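PDB 2VF7: excinuclease ABC, subunit A. from Deinococcus radiodurans, which binds DNA, ATP and zinc as a UvrA-family member of the ABC superfamily and probably takes part in recognising damaged DNA for excision repair. Local coordinates for residues F54-A59 and D86-L91; L174-R179 and N192-L197; R260-T265 and G280-E285. The protein carries 1 engineered substitution. One frame throughout, in Å; residues are numbered along the deposited sequence.

Interaction 1: residues F54-A59 and D86-L91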
loop_
_atom_site.group_PDB
_atom_site.type_symbol
_atom_site.label_atom_id
_atom_site.label_comp_id
_atom_site.label_asym_id
_atom_site.label_seq_id
_atom_site.Cartn_x
_atom_site.Cartn_y
_atom_site.Cartn_z
ATOM N N PHE A 54 12.182 -14.520 11.473
ATOM C CA PHE A 54 11.564 -13.250 11.087
ATOM C C PHE A 54 12.445 -12.401 10.210
ATOM O O PHE A 54 11.986 -11.904 9.187
ATOM C CB PHE A 54 11.158 -12.426 12.327
ATOM C CG PHE A 54 9.952 -12.961 13.043
ATOM C CD1 PHE A 54 10.080 -13.950 14.009
ATOM C CD2 PHE A 54 8.678 -12.481 12.749
ATOM C CE1 PHE A 54 8.963 -14.448 14.664
ATOM C CE2 PHE A 54 7.548 -12.994 13.419
ATOM C CZ PHE A 54 7.701 -13.954 14.361
ATOM N N GLY A 55 13.691 -12.189 10.639
ATOM C CA GLY A 55 14.622 -11.290 9.963
ATOM C C GLY A 55 14.999 -11.744 8.565
ATOM O O GLY A 55 15.312 -10.918 7.683
ATOM N N THR A 56 14.942 -13.057 8.361
ATOM C CA THR A 56 15.375 -13.680 7.111
ATOM C C THR A 56 14.196 -14.310 6.359
ATOM O O THR A 56 13.869 -13.882 5.249
ATOM C CB THR A 56 16.493 -14.716 7.385
ATOM O OG1 THR A 56 17.623 -14.043 7.944
ATOM C CG2 THR A 56 16.929 -15.409 6.116
ATOM N N LEU A 57 13.545 -15.295 6.976
ATOM C CA LEU A 57 12.514 -16.097 6.277
ATOM C C LEU A 57 11.254 -15.301 5.986
ATOM O O LEU A 57 10.898 -15.116 4.820
ATOM C CB LEU A 57 12.212 -17.411 7.021
ATOM C CG LEU A 57 13.213 -18.556 6.811
ATOM C CD1 LEU A 57 13.106 -19.630 7.875
ATOM C CD2 LEU A 57 12.999 -19.201 5.471
ATOM N N TYR A 58 10.591 -14.811 7.031
ATOM C CA TYR A 58 9.417 -13.966 6.848
ATOM C C TYR A 58 9.715 -12.769 5.946
ATOM O O TYR A 58 9.008 -12.527 4.963
ATOM C CB TYR A 58 8.839 -13.530 8.213
ATOM C CG TYR A 58 7.835 -12.403 8.144
ATOM C CD1 TYR A 58 6.535 -12.622 7.675
ATOM C CD2 TYR A 58 8.178 -11.110 8.562
ATOM C CE1 TYR A 58 5.612 -11.584 7.608
ATOM C CE2 TYR A 58 7.253 -10.050 8.495
ATOM C CZ TYR A 58 5.971 -10.309 8.014
ATOM O OH TYR A 58 5.043 -9.287 7.947
ATOM N N ALA A 59 10.789 -12.049 6.252
ATOM C CA ALA A 59 11.137 -10.821 5.542
ATOM C C ALA A 59 11.424 -10.978 4.040
ATOM O O ALA A 59 10.987 -10.145 3.233
ATOM C CB ALA A 59 12.284 -10.117 6.236
ATOM N N ASP A 86 22.057 -15.111 0.552
ATOM C CA ASP A 86 22.415 -15.485 -0.824
ATOM C C ASP A 86 21.236 -16.032 -1.643
ATOM O O ASP A 86 21.000 -15.566 -2.746
ATOM C CB ASP A 86 23.574 -16.497 -0.845
ATOM C CG ASP A 86 24.902 -15.868 -0.510
ATOM O OD1 ASP A 86 25.024 -14.649 -0.742
ATOM O OD2 ASP A 86 25.822 -16.583 -0.026
ATOM N N ALA A 87 20.523 -17.022 -1.102
ATOM C CA ALA A 87 19.397 -17.664 -1.793
ATOM C C ALA A 87 18.427 -18.346 -0.822
ATOM O O ALA A 87 18.852 -18.931 0.180
ATOM C CB ALA A 87 19.917 -18.684 -2.790
ATOM N N ILE A 88 17.129 -18.243 -1.112
ATOM C CA ILE A 88 16.085 -19.060 -0.465
ATOM C C ILE A 88 15.172 -19.629 -1.549
ATOM O O ILE A 88 14.609 -18.874 -2.347
ATOM C CB ILE A 88 15.206 -18.280 0.559
ATOM C CG1 ILE A 88 16.053 -17.549 1.603
ATOM C CG2 ILE A 88 14.262 -19.251 1.263
ATOM C CD1 ILE A 88 15.270 -16.583 2.518
ATOM N N ASP A 89 15.033 -20.949 -1.565
ATOM C CA ASP A 89 14.230 -21.661 -2.545
ATOM C C ASP A 89 13.099 -22.427 -1.859
ATOM O O ASP A 89 13.285 -22.970 -0.783
ATOM C CB ASP A 89 15.110 -22.657 -3.309
ATOM C CG ASP A 89 16.282 -21.988 -4.037
ATOM O OD1 ASP A 89 16.115 -20.876 -4.613
ATOM O OD2 ASP A 89 17.381 -22.588 -4.044
ATOM N N GLY A 90 11.927 -22.475 -2.486
ATOM C CA GLY A 90 10.797 -23.253 -1.968
ATOM C C GLY A 90 9.969 -22.574 -0.898
ATOM O O GLY A 90 9.340 -23.244 -0.092
ATOM N N LEU A 91 9.949 -21.243 -0.913
ATOM C CA LEU A 91 9.336 -20.445 0.147
ATOM C C LEU A 91 8.001 -19.837 -0.295
ATOM O O LEU A 91 7.993 -18.959 -1.165
ATOM C CB LEU A 91 10.281 -19.294 0.531
ATOM C CG LEU A 91 10.553 -18.897 1.984
ATOM C CD1 LEU A 91 10.759 -17.385 1.988
ATOM C CD2 LEU A 91 9.485 -19.300 3.011
#
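Behind the first P-loop of this ABC-type ATPase, Leu-57 of the helix that follows the loop packs on Ile-88 of an edge strand of a small antiparallel sheet and on Leu-91 just after it. Leu-57 is the middle of the patch. Its CD2 methyl points between the two partners, 4.4 Å from CG2 of Ile-88 and 4.3 Å from CG of Leu-91, so one branch serves both. Leu-91 also meets the helix backbone, its CD1 methyl lying 3.6 Å from Leu-57 O. Ile-88 uses its two branches differently: CG2 stands anti to the backbone N and turns to Leu-57, while CG1 lies beside that N (chi1 -53°) and extends CD1 to Thr-56. There the side chains cross obliquely, CD1 of Ile-88 resting 4.1 Å from CG2 of Thr-56. The methyl of Thr-56 thus joins the apolar patch, and its hydroxyl OG1 is hydrogen-bonded to Ser-51 O, five residues earlier, itself an ADP-binding residue. No hydrogen bond crosses between the segments, and all four touching residues are buried. Within the helix, the bond from Ala-59 N to Phe-54 O, 3.2 Å long, spans a wider pi-type turn that contains Thr-56 and Leu-57. The opposite face of this turn packs on the six-stranded mixed sheet, where Phe-54 and Tyr-58 touch strands 94-96 and 402-406. Strand 87-89 pairs with strand 15-21, whose Val-16 touches both Ile-88 and Leu-91 and whose Val-18 touches Leu-57; farther along helix 49-69, Arg-64 is hydrogen-bonded to Ile-88 O. The helix is therefore packed between the small antiparallel sheet and the six-stranded mixed sheet.

Interaction 2: residues L174-R179 and N192-L197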
loop_
_atom_site.group_PDB
_atom_site.type_symbol
_atom_site.label_atom_id
_atom_site.label_comp_id
_atom_site.label_asym_id
_atom_site.label_seq_id
_atom_site.Cartn_x
_atom_site.Cartn_y
_atom_site.Cartn_z
ATOM N N LEU A 174 -2.779 38.097 31.992
ATOM C CA LEU A 174 -1.815 38.061 30.892
ATOM C C LEU A 174 -2.234 38.919 29.690
ATOM O O LEU A 174 -3.412 39.160 29.442
ATOM C CB LEU A 174 -1.535 36.601 30.485
ATOM C CG LEU A 174 -0.350 35.827 31.080
ATOM C CD1 LEU A 174 0.349 36.529 32.245
ATOM C CD2 LEU A 174 -0.763 34.432 31.473
ATOM N N THR A 175 -1.232 39.385 28.966
ATOM C CA THR A 175 -1.375 40.131 27.738
ATOM C C THR A 175 -1.449 39.108 26.589
ATOM O O THR A 175 -0.972 37.977 26.733
ATOM C CB THR A 175 -0.127 41.047 27.621
ATOM O OG1 THR A 175 -0.497 42.435 27.648
ATOM C CG2 THR A 175 0.717 40.740 26.407
ATOM N N ILE A 176 -2.055 39.474 25.452
ATOM C CA ILE A 176 -2.058 38.571 24.290
ATOM C C ILE A 176 -0.602 38.190 23.871
ATOM O O ILE A 176 -0.316 37.018 23.632
ATOM C CB ILE A 176 -2.967 39.079 23.112
ATOM C CG1 ILE A 176 -4.450 39.090 23.505
ATOM C CG2 ILE A 176 -2.806 38.204 21.879
ATOM C CD1 ILE A 176 -5.389 39.855 22.474
ATOM N N ARG A 177 0.316 39.157 23.832
ATOM C CA ARG A 177 1.765 38.875 23.608
ATOM C C ARG A 177 2.404 37.969 24.709
ATOM O O ARG A 177 3.409 37.272 24.458
ATOM C CB ARG A 177 2.553 40.199 23.463
ATOM C CG ARG A 177 3.948 40.052 22.840
ATOM C CD ARG A 177 4.728 41.374 22.696
ATOM N NE ARG A 177 3.978 42.453 22.043
ATOM C CZ ARG A 177 4.002 42.721 20.745
ATOM N NH1 ARG A 177 4.745 41.993 19.914
ATOM N NH2 ARG A 177 3.277 43.715 20.264
ATOM N N GLU A 178 1.822 37.972 25.917
ATOM C CA GLU A 178 2.266 37.113 27.014
ATOM C C GLU A 178 1.589 35.737 26.940
ATOM O O GLU A 178 1.548 35.001 27.907
ATOM C CB GLU A 178 1.983 37.786 28.365
ATOM C CG GLU A 178 2.958 38.916 28.739
ATOM C CD GLU A 178 2.454 39.825 29.862
ATOM O OE1 GLU A 178 3.145 40.832 30.165
ATOM O OE2 GLU A 178 1.377 39.557 30.454
ATOM N N ARG A 179 1.072 35.394 25.760
ATOM C CA ARG A 179 0.346 34.125 25.527
ATOM C C ARG A 179 -0.866 33.913 26.437
ATOM O O ARG A 179 -1.116 32.801 26.911
ATOM C CB ARG A 179 1.306 32.946 25.587
ATOM C CG ARG A 179 2.459 33.105 24.618
ATOM C CD ARG A 179 3.104 31.793 24.270
ATOM N NE ARG A 179 4.035 31.948 23.163
ATOM C CZ ARG A 179 3.853 31.500 21.916
ATOM N NH1 ARG A 179 2.758 30.830 21.565
ATOM N NH2 ARG A 179 4.796 31.722 21.012
ATOM N N ASN A 192 2.210 33.857 15.310
ATOM C CA ASN A 192 1.452 34.088 14.082
ATOM C C ASN A 192 0.061 34.671 14.310
ATOM O O ASN A 192 -0.286 35.661 13.694
ATOM C CB ASN A 192 1.315 32.773 13.326
ATOM C CG ASN A 192 0.596 32.925 11.979
ATOM O OD1 ASN A 192 -0.183 32.051 11.578
ATOM N ND2 ASN A 192 0.868 34.022 11.278
ATOM N N GLN A 193 -0.725 34.070 15.204
ATOM C CA GLN A 193 -2.099 34.529 15.466
ATOM C C GLN A 193 -2.074 35.902 16.179
ATOM O O GLN A 193 -2.964 36.775 15.987
ATOM C CB GLN A 193 -2.853 33.495 16.314
ATOM C CG GLN A 193 -3.221 32.162 15.609
ATOM C CD GLN A 193 -3.953 32.355 14.248
ATOM O OE1 GLN A 193 -4.939 33.068 14.158
ATOM N NE2 GLN A 193 -3.456 31.717 13.215
ATOM N N ARG A 194 -1.027 36.082 16.981
ATOM C CA ARG A 194 -0.784 37.318 17.693
ATOM C C ARG A 194 -0.401 38.416 16.736
ATOM O O ARG A 194 -0.889 39.535 16.863
ATOM C CB ARG A 194 0.296 37.099 18.739
ATOM C CG ARG A 194 0.698 38.333 19.490
ATOM C CD ARG A 194 2.046 38.755 19.018
ATOM N NE ARG A 194 3.047 37.881 19.579
ATOM C CZ ARG A 194 4.315 37.902 19.223
ATOM N NH1 ARG A 194 4.719 38.734 18.266
ATOM N NH2 ARG A 194 5.168 37.082 19.809
ATOM N N ASP A 195 0.468 38.103 15.768
ATOM C CA ASP A 195 0.807 39.077 14.717
ATOM C C ASP A 195 -0.312 39.353 13.736
ATOM O O ASP A 195 -0.365 40.448 13.132
ATOM C CB ASP A 195 2.138 38.751 14.018
ATOM C CG ASP A 195 3.351 39.022 14.936
ATOM O OD1 ASP A 195 3.182 39.745 15.948
ATOM O OD2 ASP A 195 4.454 38.526 14.654
ATOM N N ILE A 196 -1.222 38.390 13.584
ATOM C CA ILE A 196 -2.430 38.628 12.792
ATOM C C ILE A 196 -3.289 39.671 13.498
ATOM O O ILE A 196 -3.731 40.633 12.858
ATOM C CB ILE A 196 -3.225 37.312 12.459
ATOM C CG1 ILE A 196 -2.443 36.468 11.463
ATOM C CG2 ILE A 196 -4.650 37.620 11.901
ATOM C CD1 ILE A 196 -2.951 35.111 11.354
ATOM N N LEU A 197 -3.514 39.495 14.802
ATOM C CA LEU A 197 -4.238 40.485 15.606
ATOM C C LEU A 197 -3.664 41.900 15.602
ATOM O O LEU A 197 -4.441 42.846 15.674
ATOM C CB LEU A 197 -4.448 40.014 17.062
ATOM C CG LEU A 197 -5.202 38.700 17.349
ATOM C CD1 LEU A 197 -5.419 38.485 18.845
ATOM C CD2 LEU A 197 -6.531 38.657 16.593
#
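Arg-177 lays its CG over one face of the Arg-194 guanidinium, 3.9 Å above the plane and offset toward the rim. With CG anti to the backbone N (chi1 -163°), the chain of Arg-177 bends at chi3 and brings NH1 to 3.7 Å from NH1 of Arg-194, the two planes turned 47° apart. The closeness of like charges is probably eased by a carboxylate on each: Arg-194 NH1 forms a salt bridge of 3.0 Å with Asp-195 OD1, met from above the carboxylate plane, and Arg-177 NE pairs with Asp-205. The contact lies in the region assigned to the UvrA DNA-binding domain, where a type I turn, Ile-176 to Arg-179, packs beside helix 187-199. A leucine in place of Arg-194, lacking the guanidinium, would probably leave Asp-195 OD1 without its salt-bridge mate and Arg-177 CG without the flat face it rests on. Deeper in, Ile-176 and Leu-197 cross at about a right angle: CD1 of Leu-197 touches CD1 of Ile-176 at 3.9 Å and lies almost as near Ile-176 CG2. Both reach Ile-219 of helix 213-221, and Arg-194 CG extends the patch, 4.2 Å from Ile-176 CG2.

Interaction 3: residues R260-T265 and G280-E285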
loop_
_atom_site.group_PDB
_atom_site.type_symbol
_atom_site.label_atom_id
_atom_site.label_comp_id
_atom_site.label_asym_id
_atom_site.label_seq_id
_atom_site.Cartn_x
_atom_site.Cartn_y
_atom_site.Cartn_z
ATOM N N ARG A 260 -11.610 27.140 17.065
ATOM C CA ARG A 260 -11.275 26.491 15.801
ATOM C C ARG A 260 -9.994 25.646 15.905
ATOM O O ARG A 260 -9.969 24.458 15.533
ATOM C CB ARG A 260 -11.127 27.560 14.724
ATOM C CG ARG A 260 -10.710 27.066 13.338
ATOM C CD ARG A 260 -11.379 27.903 12.264
ATOM N NE ARG A 260 -12.068 26.972 11.387
ATOM C CZ ARG A 260 -13.177 27.216 10.704
ATOM N NH1 ARG A 260 -13.793 28.388 10.759
ATOM N NH2 ARG A 260 -13.666 26.252 9.954
ATOM N N HIS A 261 -8.932 26.254 16.420
ATOM C CA HIS A 261 -7.673 25.552 16.585
ATOM C C HIS A 261 -7.772 24.360 17.506
ATOM O O HIS A 261 -7.173 23.328 17.237
ATOM C CB HIS A 261 -6.584 26.466 17.138
ATOM C CG HIS A 261 -5.323 25.724 17.444
ATOM N ND1 HIS A 261 -5.010 25.283 18.714
ATOM C CD2 HIS A 261 -4.343 25.259 16.626
ATOM C CE1 HIS A 261 -3.875 24.609 18.667
ATOM N NE2 HIS A 261 -3.448 24.584 17.416
ATOM N N VAL A 262 -8.469 24.521 18.628
ATOM C CA VAL A 262 -8.513 23.470 19.642
ATOM C C VAL A 262 -9.257 22.247 19.107
ATOM O O VAL A 262 -8.802 21.121 19.274
ATOM C CB VAL A 262 -9.131 23.966 21.004
ATOM C CG1 VAL A 262 -9.516 22.796 21.899
ATOM C CG2 VAL A 262 -8.182 24.898 21.740
ATOM N N LEU A 263 -10.393 22.481 18.466
ATOM C CA LEU A 263 -11.250 21.394 18.007
ATOM C C LEU A 263 -10.725 20.732 16.720
ATOM O O LEU A 263 -10.905 19.527 16.527
ATOM C CB LEU A 263 -12.695 21.874 17.819
ATOM C CG LEU A 263 -13.508 22.482 18.973
ATOM C CD1 LEU A 263 -14.945 22.643 18.517
ATOM C CD2 LEU A 263 -13.460 21.657 20.263
ATOM N N HIS A 264 -10.102 21.512 15.841
ATOM C CA HIS A 264 -9.473 20.948 14.654
ATOM C C HIS A 264 -8.272 20.113 15.072
ATOM O O HIS A 264 -8.043 19.042 14.524
ATOM C CB HIS A 264 -9.032 22.033 13.651
ATOM C CG HIS A 264 -8.510 21.486 12.349
ATOM N ND1 HIS A 264 -7.293 20.839 12.241
ATOM C CD2 HIS A 264 -9.044 21.492 11.102
ATOM C CE1 HIS A 264 -7.105 20.465 10.985
ATOM N NE2 HIS A 264 -8.152 20.853 10.274
ATOM N N THR A 265 -7.495 20.607 16.031
ATOM C CA THR A 265 -6.346 19.852 16.491
ATOM C C THR A 265 -6.794 18.546 17.146
ATOM O O THR A 265 -6.222 17.493 16.881
ATOM C CB THR A 265 -5.438 20.675 17.419
ATOM O OG1 THR A 265 -5.102 21.909 16.775
ATOM C CG2 THR A 265 -4.144 19.925 17.712
ATOM N N GLY A 280 -6.283 19.541 27.465
ATOM C CA GLY A 280 -6.197 20.360 28.678
ATOM C C GLY A 280 -6.988 21.674 28.648
ATOM O O GLY A 280 -7.237 22.275 29.694
ATOM N N TYR A 281 -7.375 22.124 27.454
ATOM C CA TYR A 281 -8.135 23.371 27.277
ATOM C C TYR A 281 -9.584 23.102 26.874
ATOM O O TYR A 281 -10.280 23.997 26.369
ATOM C CB TYR A 281 -7.454 24.261 26.229
ATOM C CG TYR A 281 -5.965 24.362 26.433
ATOM C CD1 TYR A 281 -5.429 25.295 27.322
ATOM C CD2 TYR A 281 -5.084 23.514 25.753
ATOM C CE1 TYR A 281 -4.058 25.388 27.521
ATOM C CE2 TYR A 281 -3.705 23.599 25.955
ATOM C CZ TYR A 281 -3.209 24.541 26.842
ATOM O OH TYR A 281 -1.854 24.642 27.062
ATOM N N MET A 282 -10.031 21.868 27.101
ATOM C CA MET A 282 -11.375 21.444 26.748
ATOM C C MET A 282 -12.159 21.021 27.975
ATOM O O MET A 282 -11.588 20.803 29.046
ATOM C CB MET A 282 -11.318 20.284 25.771
ATOM C CG MET A 282 -11.394 20.689 24.312
ATOM S SD MET A 282 -11.382 19.245 23.220
ATOM C CE MET A 282 -9.638 18.930 23.184
ATOM N N ILE A 283 -13.474 20.917 27.821
ATOM C CA ILE A 283 -14.318 20.371 28.882
ATOM C C ILE A 283 -15.105 19.165 28.342
ATOM O O ILE A 283 -15.609 19.200 27.219
ATOM C CB ILE A 283 -15.199 21.471 29.568
ATOM C CG1 ILE A 283 -15.826 22.410 28.537
ATOM C CG2 ILE A 283 -14.346 22.318 30.528
ATOM C CD1 ILE A 283 -16.767 23.460 29.128
ATOM N N SER A 284 -15.162 18.084 29.125
ATOM C CA SER A 284 -15.728 16.809 28.649
ATOM C C SER A 284 -16.987 16.388 29.397
ATOM O O SER A 284 -17.053 16.456 30.633
ATOM C CB SER A 284 -14.684 15.684 28.687
ATOM O OG SER A 284 -15.173 14.502 28.074
ATOM N N GLU A 285 -17.975 15.945 28.623
ATOM C CA GLU A 285 -19.291 15.585 29.136
ATOM C C GLU A 285 -19.823 14.403 28.336
ATOM O O GLU A 285 -19.486 14.236 27.165
ATOM C CB GLU A 285 -20.242 16.777 28.997
ATOM C CG GLU A 285 -21.603 16.599 29.645
ATOM C CD GLU A 285 -21.558 16.758 31.155
ATOM O OE1 GLU A 285 -21.911 15.796 31.877
ATOM O OE2 GLU A 285 -21.156 17.847 31.614
#
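Val-262 and Met-282 run antiparallel alongside each other, the valine coming from helix 258-268 and the methionine from the lead-in to strand 283-286. The valine sets CG1 anti to its backbone N, beside the carbonyl carbon (chi1 164°), and this methyl does the touching: it lies 3.7 Å from Met-282 CG. The methionine runs extended through chi2 and then bends at chi3 (-81°), which brings its CE methyl back to 4.1 Å from the same Val-262 CG1. The thioether chain thus curls past one valine methyl, with CG and CE nearest to it. The sulfur lies between the two helix residues, SD about as far from Val-262 CG1 as from the CD2 methyl of Leu-263, 4.3 Å from the latter. Behind the contact, Thr-265 turns its hydroxyl back into the helix: OG1 donates to His-261 O at 2.6 Å, sharing that carbonyl with the backbone N of Thr-265, and sits over one face of the His-261 ring. The intervening helix 272-278 also packs on this helix, through Met-274 and Val-278 against Thr-265. Beyond Met-282 the chain pairs with strand 159-162 in a two-stranded antiparallel ribbon and then runs on to the zinc ligands Cys-287 and Cys-290, so the contact joins helix 258-268 to the strand that leads to the zinc ligands. No hydrogen bond or charge pair crosses between the two segments. A small patch of methyl, methylene and sulfur surfaces carries the contact, and such nondirectional packing depends on the fit of shapes and is likely to tolerate slight shifts of helix against strand.

Overall arrangement
Interaction 1 belongs to the ATPase body, its touching residues all buried; interaction 2 lies in the outlying DNA-binding region and interaction 3 joins a helix of it to the strand leading to the zinc ligands, both partly buried. Interactions 2 and 3 are neighbours, their nearest atoms about 7 Å apart, whereas the centre of interaction 1 is about 59 Å from that of interaction 2 and about 49 Å from that of interaction 3. They share no helix or strand. All three lack hydrogen bonds between their segments but differ in chemistry: branched aliphatic groups in interaction 1, a thioether against methyls in interaction 3, and in interaction 2 an apolar pair bordered by guanidinium groups, each with a carboxylate partner.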